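Short-chain type dehydrogenase/reductase (Mycobacterium ulcerans, PDB 3SVT) probably catalyses NAD-dependent oxidation or reduction, as a member of the short-chain dehydrogenase/reductase family whose exact substrate is not established. Local coordinates at residues 72-82 and 122-133. Residues are numbered along the deposited sequence; the frame is centred on the assembly and turned at random.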
# COMPACT_ATOMS: atom_id res chain seq x y z
N ILE B 72 -15.14 -26.39 -6.41
CA ILE B 72 -15.05 -25.07 -7.04
C ILE B 72 -13.92 -24.95 -8.06
O ILE B 72 -13.82 -23.92 -8.69
CB ILE B 72 -14.90 -23.88 -5.99
CG1 ILE B 72 -13.58 -23.99 -5.24
CG2 ILE B 72 -16.07 -23.82 -5.00
CD1 ILE B 72 -13.12 -22.62 -4.70
N THR B 73 -13.08 -25.98 -8.21
CA THR B 73 -12.12 -26.02 -9.32
C THR B 73 -12.77 -26.45 -10.64
O THR B 73 -12.15 -26.37 -11.71
CB THR B 73 -10.86 -26.89 -9.02
OG1 THR B 73 -11.21 -28.29 -8.95
CG2 THR B 73 -10.19 -26.44 -7.72
N ASN B 74 -14.03 -26.87 -10.58
CA ASN B 74 -14.82 -27.17 -11.78
C ASN B 74 -15.88 -26.08 -11.94
O ASN B 74 -16.78 -25.97 -11.12
CB ASN B 74 -15.49 -28.55 -11.66
CG ASN B 74 -14.48 -29.69 -11.54
OD1 ASN B 74 -13.31 -29.57 -11.95
ND2 ASN B 74 -14.94 -30.81 -10.98
N GLU B 75 -15.78 -25.28 -12.99
CA GLU B 75 -16.64 -24.11 -13.15
C GLU B 75 -18.12 -24.48 -13.34
O GLU B 75 -19.01 -23.74 -12.93
CB GLU B 75 -16.18 -23.27 -14.35
CG GLU B 75 -17.00 -22.00 -14.59
CD GLU B 75 -16.52 -21.16 -15.77
OE1 GLU B 75 -15.58 -21.58 -16.50
OE2 GLU B 75 -17.10 -20.08 -15.97
N ASP B 76 -18.37 -25.59 -14.00
CA ASP B 76 -19.75 -26.04 -14.24
C ASP B 76 -20.45 -26.29 -12.91
O ASP B 76 -21.61 -25.93 -12.74
CB ASP B 76 -19.78 -27.31 -15.12
CG ASP B 76 -18.93 -28.45 -14.55
OD1 ASP B 76 -17.99 -28.21 -13.73
OD2 ASP B 76 -19.17 -29.60 -14.96
N GLU B 77 -19.72 -26.87 -11.96
CA GLU B 77 -20.29 -27.17 -10.64
C GLU B 77 -20.61 -25.91 -9.87
O GLU B 77 -21.68 -25.82 -9.26
CB GLU B 77 -19.36 -28.06 -9.83
CG GLU B 77 -19.20 -29.43 -10.42
CD GLU B 77 -18.50 -30.38 -9.46
OE1 GLU B 77 -18.69 -30.26 -8.23
OE2 GLU B 77 -17.77 -31.24 -9.93
N THR B 78 -19.69 -24.94 -9.92
CA THR B 78 -19.90 -23.58 -9.37
C THR B 78 -21.10 -22.86 -10.01
O THR B 78 -21.93 -22.28 -9.32
CB THR B 78 -18.60 -22.73 -9.58
OG1 THR B 78 -17.51 -23.38 -8.90
CG2 THR B 78 -18.75 -21.27 -9.07
N ALA B 79 -21.19 -22.92 -11.32
CA ALA B 79 -22.29 -22.27 -12.03
C ALA B 79 -23.65 -22.86 -11.63
O ALA B 79 -24.66 -22.15 -11.51
CB ALA B 79 -22.07 -22.39 -13.56
N ARG B 80 -23.67 -24.18 -11.42
CA ARG B 80 -24.92 -24.87 -11.07
C ARG B 80 -25.40 -24.47 -9.68
O ARG B 80 -26.58 -24.25 -9.47
CB ARG B 80 -24.74 -26.37 -11.08
CG ARG B 80 -24.80 -26.99 -12.45
CD ARG B 80 -25.07 -28.46 -12.31
NE ARG B 80 -24.33 -29.28 -13.26
CZ ARG B 80 -24.50 -29.26 -14.59
NH1 ARG B 80 -25.36 -28.42 -15.17
NH2 ARG B 80 -23.78 -30.08 -15.35
N ALA B 81 -24.45 -24.39 -8.76
CA ALA B 81 -24.71 -23.99 -7.40
C ALA B 81 -25.22 -22.57 -7.35
O ALA B 81 -26.10 -22.26 -6.57
CB ALA B 81 -23.42 -24.12 -6.59
N VAL B 82 -24.65 -21.69 -8.17
CA VAL B 82 -25.13 -20.32 -8.22
C VAL B 82 -26.56 -20.24 -8.80
O VAL B 82 -27.35 -19.47 -8.33
CB VAL B 82 -24.18 -19.42 -9.01
CG1 VAL B 82 -24.79 -18.07 -9.22
CG2 VAL B 82 -22.79 -19.30 -8.26
N LEU B 122 -7.21 -23.73 -7.02
CA LEU B 122 -8.23 -23.57 -5.99
C LEU B 122 -8.53 -22.11 -5.66
O LEU B 122 -9.70 -21.68 -5.67
CB LEU B 122 -7.80 -24.30 -4.73
CG LEU B 122 -8.80 -24.31 -3.59
CD1 LEU B 122 -10.24 -24.71 -4.08
CD2 LEU B 122 -8.28 -25.27 -2.51
N ASN B 123 -7.47 -21.36 -5.38
CA ASN B 123 -7.61 -19.99 -4.91
C ASN B 123 -7.89 -19.01 -6.04
O ASN B 123 -8.83 -18.22 -5.95
CB ASN B 123 -6.36 -19.57 -4.14
CG ASN B 123 -6.21 -20.28 -2.79
OD1 ASN B 123 -7.05 -21.08 -2.37
ND2 ASN B 123 -5.11 -19.99 -2.11
N VAL B 124 -7.09 -19.06 -7.10
CA VAL B 124 -7.21 -18.10 -8.19
C VAL B 124 -8.37 -18.42 -9.13
O VAL B 124 -9.25 -17.61 -9.36
CB VAL B 124 -5.88 -17.97 -8.99
CG1 VAL B 124 -5.97 -16.84 -10.00
CG2 VAL B 124 -4.70 -17.74 -8.03
N ASN B 125 -8.39 -19.63 -9.67
CA ASN B 125 -9.42 -19.98 -10.64
C ASN B 125 -10.75 -20.19 -9.92
O ASN B 125 -11.76 -19.65 -10.34
CB ASN B 125 -9.01 -21.20 -11.47
CG ASN B 125 -7.69 -20.99 -12.19
OD1 ASN B 125 -7.32 -19.86 -12.50
ND2 ASN B 125 -6.95 -22.07 -12.40
N GLY B 126 -10.72 -20.93 -8.81
CA GLY B 126 -11.91 -21.17 -7.97
C GLY B 126 -12.65 -19.90 -7.61
O GLY B 126 -13.85 -19.81 -7.82
N THR B 127 -11.93 -18.91 -7.10
CA THR B 127 -12.49 -17.60 -6.80
C THR B 127 -13.10 -16.92 -8.02
O THR B 127 -14.21 -16.38 -7.95
CB THR B 127 -11.46 -16.66 -6.19
OG1 THR B 127 -10.86 -17.25 -5.03
CG2 THR B 127 -12.12 -15.35 -5.81
N MET B 128 -12.39 -16.97 -9.15
CA MET B 128 -12.88 -16.34 -10.35
C MET B 128 -14.21 -16.95 -10.78
O MET B 128 -15.16 -16.22 -11.10
CB MET B 128 -11.86 -16.48 -11.46
CG MET B 128 -12.25 -15.77 -12.69
SD MET B 128 -13.41 -16.59 -13.84
CE MET B 128 -12.30 -17.58 -14.82
N TYR B 129 -14.31 -18.28 -10.74
CA TYR B 129 -15.58 -18.91 -11.13
C TYR B 129 -16.73 -18.46 -10.22
O TYR B 129 -17.82 -18.12 -10.71
CB TYR B 129 -15.50 -20.43 -11.17
CG TYR B 129 -14.36 -21.02 -11.95
CD1 TYR B 129 -13.87 -20.41 -13.09
CD2 TYR B 129 -13.77 -22.20 -11.55
CE1 TYR B 129 -12.82 -20.97 -13.79
CE2 TYR B 129 -12.73 -22.74 -12.23
CZ TYR B 129 -12.25 -22.12 -13.35
OH TYR B 129 -11.20 -22.69 -14.03
N VAL B 130 -16.49 -18.47 -8.91
CA VAL B 130 -17.50 -18.05 -7.97
C VAL B 130 -17.95 -16.62 -8.22
O VAL B 130 -19.15 -16.34 -8.26
CB VAL B 130 -17.04 -18.24 -6.51
CG1 VAL B 130 -18.03 -17.60 -5.54
CG2 VAL B 130 -16.93 -19.75 -6.19
N LEU B 131 -16.99 -15.72 -8.43
CA LEU B 131 -17.30 -14.31 -8.64
C LEU B 131 -18.01 -14.06 -9.99
O LEU B 131 -18.99 -13.33 -10.04
CB LEU B 131 -16.03 -13.49 -8.54
CG LEU B 131 -16.10 -11.95 -8.71
CD1 LEU B 131 -16.64 -11.19 -7.50
CD2 LEU B 131 -14.74 -11.45 -9.04
N LYS B 132 -17.48 -14.66 -11.06
CA LYS B 132 -18.05 -14.55 -12.40
C LYS B 132 -19.54 -14.82 -12.37
O LYS B 132 -20.34 -14.00 -12.79
CB LYS B 132 -17.35 -15.54 -13.33
CG LYS B 132 -17.78 -15.55 -14.82
CD LYS B 132 -16.92 -16.51 -15.60
CE LYS B 132 -17.44 -16.83 -16.99
NZ LYS B 132 -16.62 -17.94 -17.62
N HIS B 133 -19.90 -15.99 -11.84
CA HIS B 133 -21.28 -16.44 -11.93
C HIS B 133 -22.18 -15.80 -10.89
O HIS B 133 -23.35 -15.47 -11.18
CB HIS B 133 -21.33 -17.98 -11.92
CG HIS B 133 -20.73 -18.58 -13.15
ND1 HIS B 133 -21.43 -18.69 -14.33
CD2 HIS B 133 -19.49 -19.06 -13.40
CE1 HIS B 133 -20.65 -19.23 -15.25
NE2 HIS B 133 -19.46 -19.46 -14.71
O HOH W 1 -10.10 -24.84 -12.84
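Glu75 meets Lys132 and His133 through a single carboxylate oxygen. Glu75 OE2 accepts from His133 NE2 at 2.7 Å, nearly straight at 163°, through the anti lone pair. The syn lone pair of Glu75 OE2 takes Lys132 NZ at 2.7 Å in a salt bridge. In the second subunit, Ser113 OG bonds both Glu75 OE1 and Lys132 NZ, and Val111 O also bonds Lys132 NZ. Partners on both oxygens hold the carboxylate's rotation, and the two donors on OE2 probably favour its charged form.

Glu75 CB lies over the Tyr129 ring face in a CH-pi contact, 3.7 Å from the centroid of that ring. With CG anti to the backbone N (chi1 -179°) and the chain extended, the carboxylate is carried on to Lys132 and His133. Asn125 O covers the opposite face of Tyr129. Ala79 CB sits likewise over the His133 ring, 3.9 Å from its centroid.

At the Tyr129 edge, Ile72 O lies in the ring plane, 3.3 Å from Tyr129 CD2. The same Ile72 O receives a CA-H...O contact from Gly126, where the lack of a side chain lets the backbones come close. A water donates to Thr73 O and accepts from Tyr129 OH. That hydroxyl also bonds Arg117 of the second subunit, and Thr73 OG1 bonds Asp71.

Apolar groups fill the inner side. Ile72 CD1 packs on Leu122 CD1 at 3.6 Å, and Thr78 CG2 rests on Val130 CG2 at 3.7 Å.

The axes of segments 75-82 and 122-133 run roughly parallel, crossing at -33°, on one side of the Rossmann-type sheet. Ile72 and Val130 rest on strand 94-97, while helix 113-140 packs on helix 163-182 and faces the second subunit, consistent with the helix-mediated dimer interface common in short-chain dehydrogenases.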